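Quinone oxidoreductase (Thermus thermophilus, PDB 1IZ0) binds NADPH and probably uses it to reduce quinones. Local coordinates at residues 11-16 with 281-286; 37-42 with 288-293; 135-140 with 295-300. All blocks are in the same frame, centred on the assembly; numbering follows the deposited sequence.

Contact 1 (11-16 with 281-286)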
ATOM      1  N   GLY A  11      -5.148  -3.195 -22.841  1.00 19.12           N
ATOM      2  CA  GLY A  11      -4.584  -4.236 -23.681  1.00 18.70           C
ATOM      3  C   GLY A  11      -3.709  -5.206 -22.897  1.00 19.77           C
ATOM      4  O   GLY A  11      -3.594  -5.095 -21.670  1.00 18.49           O
ATOM      5  N   PRO A  12      -3.059  -6.164 -23.579  1.00 20.19           N
ATOM      6  CA  PRO A  12      -2.199  -7.144 -22.909  1.00 20.38           C
ATOM      7  C   PRO A  12      -0.775  -6.635 -22.737  1.00 19.77           C
ATOM      8  O   PRO A  12      -0.383  -5.650 -23.355  1.00 21.62           O
ATOM      9  CB  PRO A  12      -2.263  -8.337 -23.855  1.00 19.63           C
ATOM     10  CG  PRO A  12      -2.185  -7.651 -25.194  1.00 18.16           C
ATOM     11  CD  PRO A  12      -3.122  -6.436 -25.032  1.00 19.99           C
ATOM     12  N   LEU A  13      -0.003  -7.315 -21.902  1.00 21.80           N
ATOM     13  CA  LEU A  13       1.392  -6.949 -21.670  1.00 23.39           C
ATOM     14  C   LEU A  13       2.226  -7.695 -22.699  1.00 24.89           C
ATOM     15  O   LEU A  13       1.793  -8.725 -23.208  1.00 25.68           O
ATOM     16  CB  LEU A  13       1.834  -7.390 -20.272  1.00 21.69           C
ATOM     17  CG  LEU A  13       1.163  -6.729 -19.066  1.00 22.95           C
ATOM     18  CD1 LEU A  13       1.600  -7.444 -17.797  1.00 21.16           C
ATOM     19  CD2 LEU A  13       1.539  -5.257 -19.011  1.00 18.46           C
ATOM     20  N   GLU A  14       3.417  -7.193 -23.005  1.00 25.49           N
ATOM     21  CA  GLU A  14       4.267  -7.895 -23.956  1.00 26.09           C
ATOM     22  C   GLU A  14       5.706  -8.001 -23.465  1.00 24.85           C
ATOM     23  O   GLU A  14       6.305  -7.011 -23.046  1.00 25.59           O
ATOM     24  CB  GLU A  14       4.250  -7.208 -25.327  1.00 28.90           C
ATOM     25  CG  GLU A  14       5.035  -7.990 -26.378  1.00 32.21           C
ATOM     26  CD  GLU A  14       5.218  -7.237 -27.683  1.00 35.75           C
ATOM     27  OE1 GLU A  14       5.927  -7.760 -28.573  1.00 35.82           O
ATOM     28  OE2 GLU A  14       4.657  -6.128 -27.821  1.00 37.00           O
ATOM     29  N   LEU A  15       6.249  -9.212 -23.509  1.00 24.55           N
ATOM     30  CA  LEU A  15       7.624  -9.455 -23.098  1.00 25.28           C
ATOM     31  C   LEU A  15       8.480  -9.004 -24.281  1.00 26.80           C
ATOM     32  O   LEU A  15       8.398  -9.571 -25.370  1.00 25.49           O
ATOM     33  CB  LEU A  15       7.827 -10.942 -22.806  1.00 25.60           C
ATOM     34  CG  LEU A  15       9.157 -11.416 -22.207  1.00 27.86           C
ATOM     35  CD1 LEU A  15      10.256 -11.349 -23.256  1.00 29.45           C
ATOM     36  CD2 LEU A  15       9.502 -10.564 -20.998  1.00 26.33           C
ATOM     37  N   VAL A  16       9.294  -7.979 -24.059  1.00 27.12           N
ATOM     38  CA  VAL A  16      10.123  -7.422 -25.115  1.00 29.38           C
ATOM     39  C   VAL A  16      11.571  -7.176 -24.704  1.00 30.96           C
ATOM     40  O   VAL A  16      11.908  -7.174 -23.521  1.00 30.89           O
ATOM     41  CB  VAL A  16       9.509  -6.080 -25.599  1.00 31.17           C
ATOM     42  CG1 VAL A  16      10.482  -5.328 -26.486  1.00 32.64           C
ATOM     43  CG2 VAL A  16       8.220  -6.349 -26.359  1.00 31.28           C
ATOM     44  N   GLU A 281       5.450 -14.856 -15.428  1.00 27.03           N
ATOM     45  CA  GLU A 281       4.012 -14.854 -15.152  1.00 27.27           C
ATOM     46  C   GLU A 281       3.394 -13.504 -14.783  1.00 25.18           C
ATOM     47  O   GLU A 281       2.396 -13.441 -14.062  1.00 26.12           O
ATOM     48  CB  GLU A 281       3.707 -15.888 -14.064  1.00 30.97           C
ATOM     49  CG  GLU A 281       3.888 -17.324 -14.550  1.00 36.95           C
ATOM     50  CD  GLU A 281       3.840 -18.347 -13.430  1.00 40.21           C
ATOM     51  OE1 GLU A 281       2.902 -18.291 -12.603  1.00 42.32           O
ATOM     52  OE2 GLU A 281       4.739 -19.219 -13.386  1.00 43.50           O
ATOM     53  N   ALA A 282       3.962 -12.427 -15.311  1.00 23.53           N
ATOM     54  CA  ALA A 282       3.470 -11.079 -15.039  1.00 21.97           C
ATOM     55  C   ALA A 282       1.953 -10.917 -15.173  1.00 22.91           C
ATOM     56  O   ALA A 282       1.305 -10.354 -14.286  1.00 21.11           O
ATOM     57  CB  ALA A 282       4.170 -10.083 -15.954  1.00 24.09           C
ATOM     58  N   GLU A 283       1.386 -11.385 -16.283  1.00 21.36           N
ATOM     59  CA  GLU A 283      -0.051 -11.251 -16.488  1.00 23.10           C
ATOM     60  C   GLU A 283      -0.811 -11.915 -15.352  1.00 22.24           C
ATOM     61  O   GLU A 283      -1.784 -11.367 -14.840  1.00 23.47           O
ATOM     62  CB  GLU A 283      -0.466 -11.850 -17.839  1.00 24.48           C
ATOM     63  CG  GLU A 283      -0.079 -10.977 -19.028  1.00 27.71           C
ATOM     64  CD  GLU A 283      -0.989  -9.760 -19.189  1.00 30.05           C
ATOM     65  OE1 GLU A 283      -1.382  -9.155 -18.166  1.00 31.42           O
ATOM     66  OE2 GLU A 283      -1.302  -9.402 -20.344  1.00 29.37           O
ATOM     67  N   ALA A 284      -0.357 -13.095 -14.952  1.00 22.41           N
ATOM     68  CA  ALA A 284      -0.992 -13.819 -13.860  1.00 23.14           C
ATOM     69  C   ALA A 284      -0.962 -12.983 -12.574  1.00 23.23           C
ATOM     70  O   ALA A 284      -1.967 -12.890 -11.860  1.00 24.50           O
ATOM     71  CB  ALA A 284      -0.277 -15.155 -13.637  1.00 21.78           C
ATOM     72  N   ALA A 285       0.190 -12.373 -12.281  1.00 21.95           N
ATOM     73  CA  ALA A 285       0.339 -11.555 -11.076  1.00 20.66           C
ATOM     74  C   ALA A 285      -0.650 -10.394 -11.065  1.00 19.42           C
ATOM     75  O   ALA A 285      -1.212 -10.064 -10.024  1.00 18.79           O
ATOM     76  CB  ALA A 285       1.761 -11.028 -10.969  1.00 20.37           C
ATOM     77  N   PHE A 286      -0.855  -9.772 -12.221  1.00 19.69           N
ATOM     78  CA  PHE A 286      -1.797  -8.663 -12.335  1.00 20.30           C
ATOM     79  C   PHE A 286      -3.223  -9.116 -12.037  1.00 22.59           C
ATOM     80  O   PHE A 286      -4.011  -8.358 -11.468  1.00 22.66           O
ATOM     81  CB  PHE A 286      -1.729  -8.047 -13.735  1.00 17.72           C
ATOM     82  CG  PHE A 286      -0.815  -6.851 -13.822  1.00 19.48           C
ATOM     83  CD1 PHE A 286      -1.249  -5.594 -13.394  1.00 18.25           C
ATOM     84  CD2 PHE A 286       0.487  -6.983 -14.301  1.00 17.48           C
ATOM     85  CE1 PHE A 286      -0.398  -4.486 -13.441  1.00 17.32           C
ATOM     86  CE2 PHE A 286       1.344  -5.884 -14.354  1.00 18.25           C
ATOM     87  CZ  PHE A 286       0.898  -4.630 -13.921  1.00 17.33           C
TER
HETATM   88  O   HOH W   1       0.842 -11.264 -22.269  1.00 31.76           O
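L13 and E283 mark where the two backbones come nearest, CA to CA 6.9 Å, as the short axes of strand and helix run nearly antiparallel (150°) some 10.0 Å apart. The gap is bridged by the side chain of E283, whose chain bends at its second torsion (chi2 -76°) and thereby turns CD toward L13. From above the carboxylate plane, L13 N gives a nearly straight hydrogen bond (171°) to E283 OE2 at 2.9 Å. L13 O is linked to that OE2 only through a water that donates to both, weakly to OE2. OE1 lies against the branch of L13, 3.5 Å from its CD1, while its charge is met by R45. Beyond the carboxylate, L13 CD1 reaches the F286 ring at CD2, 3.7 Å away, the two side chains crossing at about a right angle, and touches A282 CB at 4.1 Å. An alanine in place of E283 would probably leave L13 N without its acceptor and R45 without this carboxylate. The contact thus joins the N-terminal hairpin to the start of helix 282-288 through one bond to a backbone N-H and the packing of L13. W4 and L6 of strand 2-6 also pack on L13, R45 of helix 39-46 lies on F286 in a cation-pi contact, and F277 of strand 273-278 packs on A284 and A285.

Contact 2 (37-42 with 288-293)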
ATOM      1  N   LEU A  37       3.347  -5.365  -6.718  1.00 19.56           N
ATOM      2  CA  LEU A  37       2.247  -4.829  -7.505  1.00 20.35           C
ATOM      3  C   LEU A  37       1.179  -4.208  -6.619  1.00 21.09           C
ATOM      4  O   LEU A  37       0.963  -4.639  -5.480  1.00 21.16           O
ATOM      5  CB  LEU A  37       1.632  -5.929  -8.376  1.00 19.20           C
ATOM      6  CG  LEU A  37       2.588  -6.564  -9.397  1.00 20.10           C
ATOM      7  CD1 LEU A  37       1.806  -7.516 -10.295  1.00 20.40           C
ATOM      8  CD2 LEU A  37       3.249  -5.482 -10.237  1.00 19.66           C
ATOM      9  N   ASN A  38       0.512  -3.190  -7.152  1.00 18.53           N
ATOM     10  CA  ASN A  38      -0.525  -2.476  -6.418  1.00 21.71           C
ATOM     11  C   ASN A  38      -1.790  -2.365  -7.260  1.00 21.84           C
ATOM     12  O   ASN A  38      -1.733  -2.418  -8.487  1.00 20.84           O
ATOM     13  CB  ASN A  38      -0.030  -1.069  -6.079  1.00 22.13           C
ATOM     14  CG  ASN A  38       1.266  -1.083  -5.304  1.00 25.47           C
ATOM     15  OD1 ASN A  38       1.274  -1.313  -4.093  1.00 26.64           O
ATOM     16  ND2 ASN A  38       2.380  -0.856  -6.003  1.00 23.42           N
ATOM     17  N   PHE A  39      -2.932  -2.199  -6.606  1.00 22.84           N
ATOM     18  CA  PHE A  39      -4.174  -2.062  -7.348  1.00 23.96           C
ATOM     19  C   PHE A  39      -3.979  -0.885  -8.302  1.00 24.64           C
ATOM     20  O   PHE A  39      -4.486  -0.881  -9.429  1.00 23.98           O
ATOM     21  CB  PHE A  39      -5.341  -1.798  -6.394  1.00 24.32           C
ATOM     22  CG  PHE A  39      -6.687  -1.820  -7.069  1.00 26.56           C
ATOM     23  CD1 PHE A  39      -7.416  -0.647  -7.238  1.00 26.82           C
ATOM     24  CD2 PHE A  39      -7.208  -3.014  -7.568  1.00 27.29           C
ATOM     25  CE1 PHE A  39      -8.651  -0.661  -7.897  1.00 28.60           C
ATOM     26  CE2 PHE A  39      -8.438  -3.043  -8.229  1.00 28.66           C
ATOM     27  CZ  PHE A  39      -9.162  -1.862  -8.394  1.00 27.92           C
ATOM     28  N   ALA A  40      -3.208   0.100  -7.844  1.00 24.20           N
ATOM     29  CA  ALA A  40      -2.917   1.285  -8.637  1.00 24.23           C
ATOM     30  C   ALA A  40      -2.327   0.904  -9.993  1.00 24.80           C
ATOM     31  O   ALA A  40      -2.595   1.565 -10.999  1.00 24.37           O
ATOM     32  CB  ALA A  40      -1.947   2.194  -7.882  1.00 23.08           C
ATOM     33  N   ASP A  41      -1.512  -0.149 -10.018  1.00 25.45           N
ATOM     34  CA  ASP A  41      -0.903  -0.603 -11.263  1.00 25.25           C
ATOM     35  C   ASP A  41      -2.000  -1.113 -12.190  1.00 24.97           C
ATOM     36  O   ASP A  41      -1.954  -0.900 -13.399  1.00 25.36           O
ATOM     37  CB  ASP A  41       0.112  -1.724 -11.002  1.00 25.78           C
ATOM     38  CG  ASP A  41       1.335  -1.243 -10.236  1.00 25.68           C
ATOM     39  OD1 ASP A  41       1.990  -0.281 -10.693  1.00 28.20           O
ATOM     40  OD2 ASP A  41       1.648  -1.831  -9.182  1.00 25.76           O
ATOM     41  N   HIS A  42      -2.990  -1.786 -11.620  1.00 24.16           N
ATOM     42  CA  HIS A  42      -4.090  -2.302 -12.421  1.00 24.86           C
ATOM     43  C   HIS A  42      -4.904  -1.159 -13.019  1.00 25.09           C
ATOM     44  O   HIS A  42      -5.287  -1.215 -14.184  1.00 24.27           O
ATOM     45  CB  HIS A  42      -4.998  -3.197 -11.577  1.00 22.61           C
ATOM     46  CG  HIS A  42      -6.291  -3.545 -12.250  1.00 25.21           C
ATOM     47  ND1 HIS A  42      -7.462  -2.854 -12.018  1.00 24.97           N
ATOM     48  CD2 HIS A  42      -6.593  -4.502 -13.162  1.00 25.29           C
ATOM     49  CE1 HIS A  42      -8.430  -3.371 -12.755  1.00 25.45           C
ATOM     50  NE2 HIS A  42      -7.928  -4.371 -13.459  1.00 25.26           N
ATOM     51  N   ALA A 288      -3.945 -11.555 -10.032  1.00 25.05           N
ATOM     52  CA  ALA A 288      -3.963 -11.849  -8.607  1.00 23.63           C
ATOM     53  C   ALA A 288      -4.350 -10.603  -7.816  1.00 25.61           C
ATOM     54  O   ALA A 288      -4.844 -10.699  -6.692  1.00 24.71           O
ATOM     55  CB  ALA A 288      -2.607 -12.350  -8.164  1.00 24.99           C
ATOM     56  N   LEU A 289      -4.114  -9.432  -8.404  1.00 26.23           N
ATOM     57  CA  LEU A 289      -4.465  -8.171  -7.763  1.00 27.96           C
ATOM     58  C   LEU A 289      -5.983  -8.079  -7.690  1.00 29.71           C
ATOM     59  O   LEU A 289      -6.534  -7.404  -6.824  1.00 30.32           O
ATOM     60  CB  LEU A 289      -3.930  -6.985  -8.576  1.00 27.36           C
ATOM     61  CG  LEU A 289      -2.413  -6.780  -8.611  1.00 27.97           C
ATOM     62  CD1 LEU A 289      -2.047  -5.799  -9.729  1.00 26.84           C
ATOM     63  CD2 LEU A 289      -1.936  -6.275  -7.247  1.00 25.74           C
ATOM     64  N   LEU A 290      -6.654  -8.768  -8.609  1.00 32.90           N
ATOM     65  CA  LEU A 290      -8.110  -8.760  -8.668  1.00 36.09           C
ATOM     66  C   LEU A 290      -8.738  -9.903  -7.875  1.00 37.55           C
ATOM     67  O   LEU A 290      -9.935  -9.891  -7.600  1.00 37.39           O
ATOM     68  CB  LEU A 290      -8.570  -8.826 -10.125  1.00 37.36           C
ATOM     69  CG  LEU A 290      -7.927  -7.798 -11.062  1.00 39.52           C
ATOM     70  CD1 LEU A 290      -8.570  -7.887 -12.442  1.00 38.16           C
ATOM     71  CD2 LEU A 290      -8.103  -6.404 -10.489  1.00 40.73           C
ATOM     72  N   ASP A 291      -7.935 -10.895  -7.512  1.00 39.31           N
ATOM     73  CA  ASP A 291      -8.453 -12.018  -6.745  1.00 41.65           C
ATOM     74  C   ASP A 291      -8.565 -11.646  -5.270  1.00 42.67           C
ATOM     75  O   ASP A 291      -7.572 -11.641  -4.545  1.00 42.81           O
ATOM     76  CB  ASP A 291      -7.548 -13.240  -6.909  1.00 42.98           C
ATOM     77  CG  ASP A 291      -7.884 -14.343  -5.929  1.00 44.29           C
ATOM     78  OD1 ASP A 291      -9.053 -14.411  -5.489  1.00 43.86           O
ATOM     79  OD2 ASP A 291      -6.982 -15.147  -5.605  1.00 46.23           O
ATOM     80  N   ARG A 292      -9.779 -11.333  -4.834  1.00 42.87           N
ATOM     81  CA  ARG A 292     -10.018 -10.954  -3.449  1.00 44.60           C
ATOM     82  C   ARG A 292      -9.512 -12.040  -2.501  1.00 44.90           C
ATOM     83  O   ARG A 292      -9.181 -11.766  -1.345  1.00 45.27           O
ATOM     84  CB  ARG A 292     -11.515 -10.707  -3.225  1.00 45.31           C
ATOM     85  N   GLY A 293      -9.446 -13.267  -3.012  1.00 44.72           N
ATOM     86  CA  GLY A 293      -8.991 -14.394  -2.218  1.00 42.89           C
ATOM     87  C   GLY A 293      -7.545 -14.336  -1.758  1.00 43.05           C
ATOM     88  O   GLY A 293      -7.211 -14.891  -0.712  1.00 43.80           O
TER
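N38 O, which L289 CD1 touches at 3.6 Å, accepts two bonds from within its own segment: D41 N at 2.7 Å and, weakly, H42 N. These bonds start helix 39-46, and D41 OD2 in turn accepts from N38 N at 2.7 Å on the anti side of the carboxylate. N38 OD1 takes a hydrogen bond from K297 NZ, while ND2 gives D41 OD2 a weak one. Beside these bonds the other segment sets two leucines. L289 sets both methyls against L37 CB, CD2 at 3.8 Å. L290 reaches H42 from one face: its CD2 stands 3.6 Å from the centroid of the imidazole ring, only 9° off the normal, a CH-pi contact over the centre. The same methyl meets F39 CE2 at 4.1 Å. H42 CB points toward the 288-293 segment, and CG, anti to the backbone N (chi1 169°), lies 3.8 Å from L290 CD2. The chemistry illustrates a division of labour: no hydrogen bond spans the segments, each keeps its polar bonds to itself or to outside partners, and the contact is made by leucine methyls on L37, N38 O and the rings of F39 and H42, in segments that hold the NADPH-binding residues F39 and R292.

Contact 3 (135-140 with 295-300); sequences AGALGT and TGKVVV
K297 bends at its second torsion (chi2 85°), which swings CD back to A137, where it lies 3.8 Å from CB. T295 is set by its first torsion: OG1 stands between the backbone N and the carbonyl carbon, and CG2, anti to that carbonyl carbon, comes 4.1 Å from A135 CB. Between these two side-chain contacts the backbones meet directly. G296 N donates to A135 O at 3.0 Å with an N-H...O angle of 154°, and the donor lies in the carbonyl plane. T295 CB packs on the same oxygen at 3.3 Å, so A135 O is both bonded and covered by carbon. G296 itself has a positive phi of 76°, a value easily taken by a residue without a side chain, and its backbone passes close beside G136 and A137. G136 is the N-cap of helix 137-148, and its O accepts from T140 N at 2.9 Å in the first turn.

The sequence AGALGT carries the two glycines of the AxxGxxG turn known from NADPH-binding Rossmann domains of this family. A137 binds NADPH, and the NADPH-binding K162 lies about 4 Å from A135, side chain to side chain. The contact is thus an example of a glycine-rich turn bonded, through A135 O, to the loop that leads into strand 297-301. The polar end of K297 goes further, forming a salt bridge with E62 and a hydrogen bond with N38. Around the contact, helix 108-120 brings S110 against both A137 and K297, and V109 against K297. Strand 297-301 leaves the junction to run antiparallel to strand 27-37 and parallel to strand 273-278, whereas helix 137-148 follows strand 128-131 of the parallel nucleotide-binding sheet.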
ATOM      1  N   ALA A 135      -6.709  -8.177   5.557  1.00 19.77           N
ATOM      2  CA  ALA A 135      -5.847  -9.316   5.247  1.00 19.99           C
ATOM      3  C   ALA A 135      -5.081  -9.046   3.955  1.00 20.66           C
ATOM      4  O   ALA A 135      -4.373  -9.914   3.452  1.00 20.49           O
ATOM      5  CB  ALA A 135      -6.680 -10.587   5.112  1.00 20.17           C
ATOM      6  N   GLY A 136      -5.231  -7.832   3.422  1.00 21.91           N
ATOM      7  CA  GLY A 136      -4.551  -7.463   2.194  1.00 19.66           C
ATOM      8  C   GLY A 136      -3.218  -6.779   2.443  1.00 21.02           C
ATOM      9  O   GLY A 136      -2.761  -6.675   3.591  1.00 17.93           O
ATOM     10  N   ALA A 137      -2.594  -6.304   1.365  1.00 19.62           N
ATOM     11  CA  ALA A 137      -1.305  -5.636   1.464  1.00 20.65           C
ATOM     12  C   ALA A 137      -1.375  -4.412   2.364  1.00 21.05           C
ATOM     13  O   ALA A 137      -0.644  -4.319   3.351  1.00 22.51           O
ATOM     14  CB  ALA A 137      -0.807  -5.239   0.073  1.00 20.25           C
ATOM     15  N   LEU A 138      -2.255  -3.474   2.030  1.00 20.40           N
ATOM     16  CA  LEU A 138      -2.392  -2.257   2.823  1.00 21.14           C
ATOM     17  C   LEU A 138      -2.893  -2.590   4.232  1.00 20.68           C
ATOM     18  O   LEU A 138      -2.366  -2.093   5.230  1.00 20.47           O
ATOM     19  CB  LEU A 138      -3.374  -1.296   2.147  1.00 21.33           C
ATOM     20  CG  LEU A 138      -3.228   0.199   2.459  1.00 25.68           C
ATOM     21  CD1 LEU A 138      -4.428   0.945   1.883  1.00 25.46           C
ATOM     22  CD2 LEU A 138      -3.133   0.435   3.954  1.00 24.46           C
ATOM     23  N   GLY A 139      -3.910  -3.442   4.297  1.00 20.21           N
ATOM     24  CA  GLY A 139      -4.492  -3.828   5.573  1.00 19.33           C
ATOM     25  C   GLY A 139      -3.519  -4.376   6.597  1.00 19.16           C
ATOM     26  O   GLY A 139      -3.445  -3.872   7.723  1.00 19.18           O
ATOM     27  N   THR A 140      -2.778  -5.415   6.223  1.00 18.03           N
ATOM     28  CA  THR A 140      -1.811  -6.014   7.135  1.00 17.79           C
ATOM     29  C   THR A 140      -0.790  -4.982   7.569  1.00 18.59           C
ATOM     30  O   THR A 140      -0.347  -4.980   8.720  1.00 18.82           O
ATOM     31  CB  THR A 140      -1.084  -7.198   6.487  1.00 17.67           C
ATOM     32  OG1 THR A 140      -0.531  -6.791   5.227  1.00 16.54           O
ATOM     33  CG2 THR A 140      -2.050  -8.360   6.281  1.00 13.98           C
ATOM     34  N   THR A 295      -4.062 -13.002  -0.097  1.00 33.63           N
ATOM     35  CA  THR A 295      -3.776 -12.209   1.094  1.00 31.89           C
ATOM     36  C   THR A 295      -2.358 -11.669   0.970  1.00 29.41           C
ATOM     37  O   THR A 295      -1.503 -12.281   0.333  1.00 28.64           O
ATOM     38  CB  THR A 295      -3.897 -13.044   2.399  1.00 32.03           C
ATOM     39  OG1 THR A 295      -3.037 -14.186   2.320  1.00 32.46           O
ATOM     40  CG2 THR A 295      -5.341 -13.508   2.618  1.00 31.23           C
ATOM     41  N   GLY A 296      -2.111 -10.512   1.567  1.00 27.01           N
ATOM     42  CA  GLY A 296      -0.785  -9.942   1.492  1.00 24.97           C
ATOM     43  C   GLY A 296      -0.489  -9.303   0.149  1.00 23.23           C
ATOM     44  O   GLY A 296      -1.380  -9.120  -0.679  1.00 21.60           O
ATOM     45  N   LYS A 297       0.784  -8.986  -0.059  1.00 21.24           N
ATOM     46  CA  LYS A 297       1.268  -8.332  -1.267  1.00 21.36           C
ATOM     47  C   LYS A 297       1.556  -9.268  -2.432  1.00 21.51           C
ATOM     48  O   LYS A 297       2.157 -10.328  -2.247  1.00 21.78           O
ATOM     49  CB  LYS A 297       2.562  -7.586  -0.941  1.00 20.47           C
ATOM     50  CG  LYS A 297       3.059  -6.676  -2.040  1.00 17.48           C
ATOM     51  CD  LYS A 297       2.375  -5.320  -1.940  1.00 19.44           C
ATOM     52  CE  LYS A 297       3.083  -4.281  -2.793  1.00 20.75           C
ATOM     53  NZ  LYS A 297       2.508  -2.936  -2.542  1.00 23.51           N
ATOM     54  N   VAL A 298       1.149  -8.863  -3.636  1.00 21.31           N
ATOM     55  CA  VAL A 298       1.425  -9.649  -4.836  1.00 19.81           C
ATOM     56  C   VAL A 298       2.806  -9.197  -5.277  1.00 19.26           C
ATOM     57  O   VAL A 298       3.033  -8.013  -5.500  1.00 20.50           O
ATOM     58  CB  VAL A 298       0.434  -9.356  -5.987  1.00 21.18           C
ATOM     59  CG1 VAL A 298       0.872 -10.111  -7.242  1.00 18.33           C
ATOM     60  CG2 VAL A 298      -0.980  -9.777  -5.593  1.00 18.37           C
ATOM     61  N   VAL A 299       3.729 -10.137  -5.405  1.00 20.45           N
ATOM     62  CA  VAL A 299       5.089  -9.807  -5.783  1.00 18.96           C
ATOM     63  C   VAL A 299       5.595 -10.590  -6.988  1.00 20.28           C
ATOM     64  O   VAL A 299       5.340 -11.784  -7.114  1.00 19.26           O
ATOM     65  CB  VAL A 299       6.051 -10.077  -4.600  1.00 20.11           C
ATOM     66  CG1 VAL A 299       7.505  -9.867  -5.038  1.00 18.77           C
ATOM     67  CG2 VAL A 299       5.699  -9.166  -3.427  1.00 17.49           C
ATOM     68  N   VAL A 300       6.315  -9.905  -7.871  1.00 20.39           N
ATOM     69  CA  VAL A 300       6.909 -10.547  -9.034  1.00 20.59           C
ATOM     70  C   VAL A 300       8.401 -10.657  -8.718  1.00 23.33           C
ATOM     71  O   VAL A 300       9.055  -9.664  -8.386  1.00 20.85           O
ATOM     72  CB  VAL A 300       6.704  -9.721 -10.320  1.00 20.54           C
ATOM     73  CG1 VAL A 300       7.397 -10.404 -11.490  1.00 18.20           C
ATOM     74  CG2 VAL A 300       5.204  -9.583 -10.616  1.00 19.17           C
TER

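How the contacts relate
From the N terminus the chain lays down 11-16, 37-42 and 135-140 in turn, and its C-terminal end then returns to each in the same order, so contacts 1, 2 and 3 close large loops that cross and do not nest. Helix 282-288, the loop after it and strand 297-301 act as one seam, joining the N-terminal hairpin, helix 39-46 and the glycine-rich turn of the nucleotide-binding domain. The contacts also touch one another: F286 packs on D41, A285 lies against both L37 and V298, and L37 N probably bonds V298 O at 2.9 Å. Contacts 2 and 3 bring the NADPH-binding residues F39, R292 and A137 into one region.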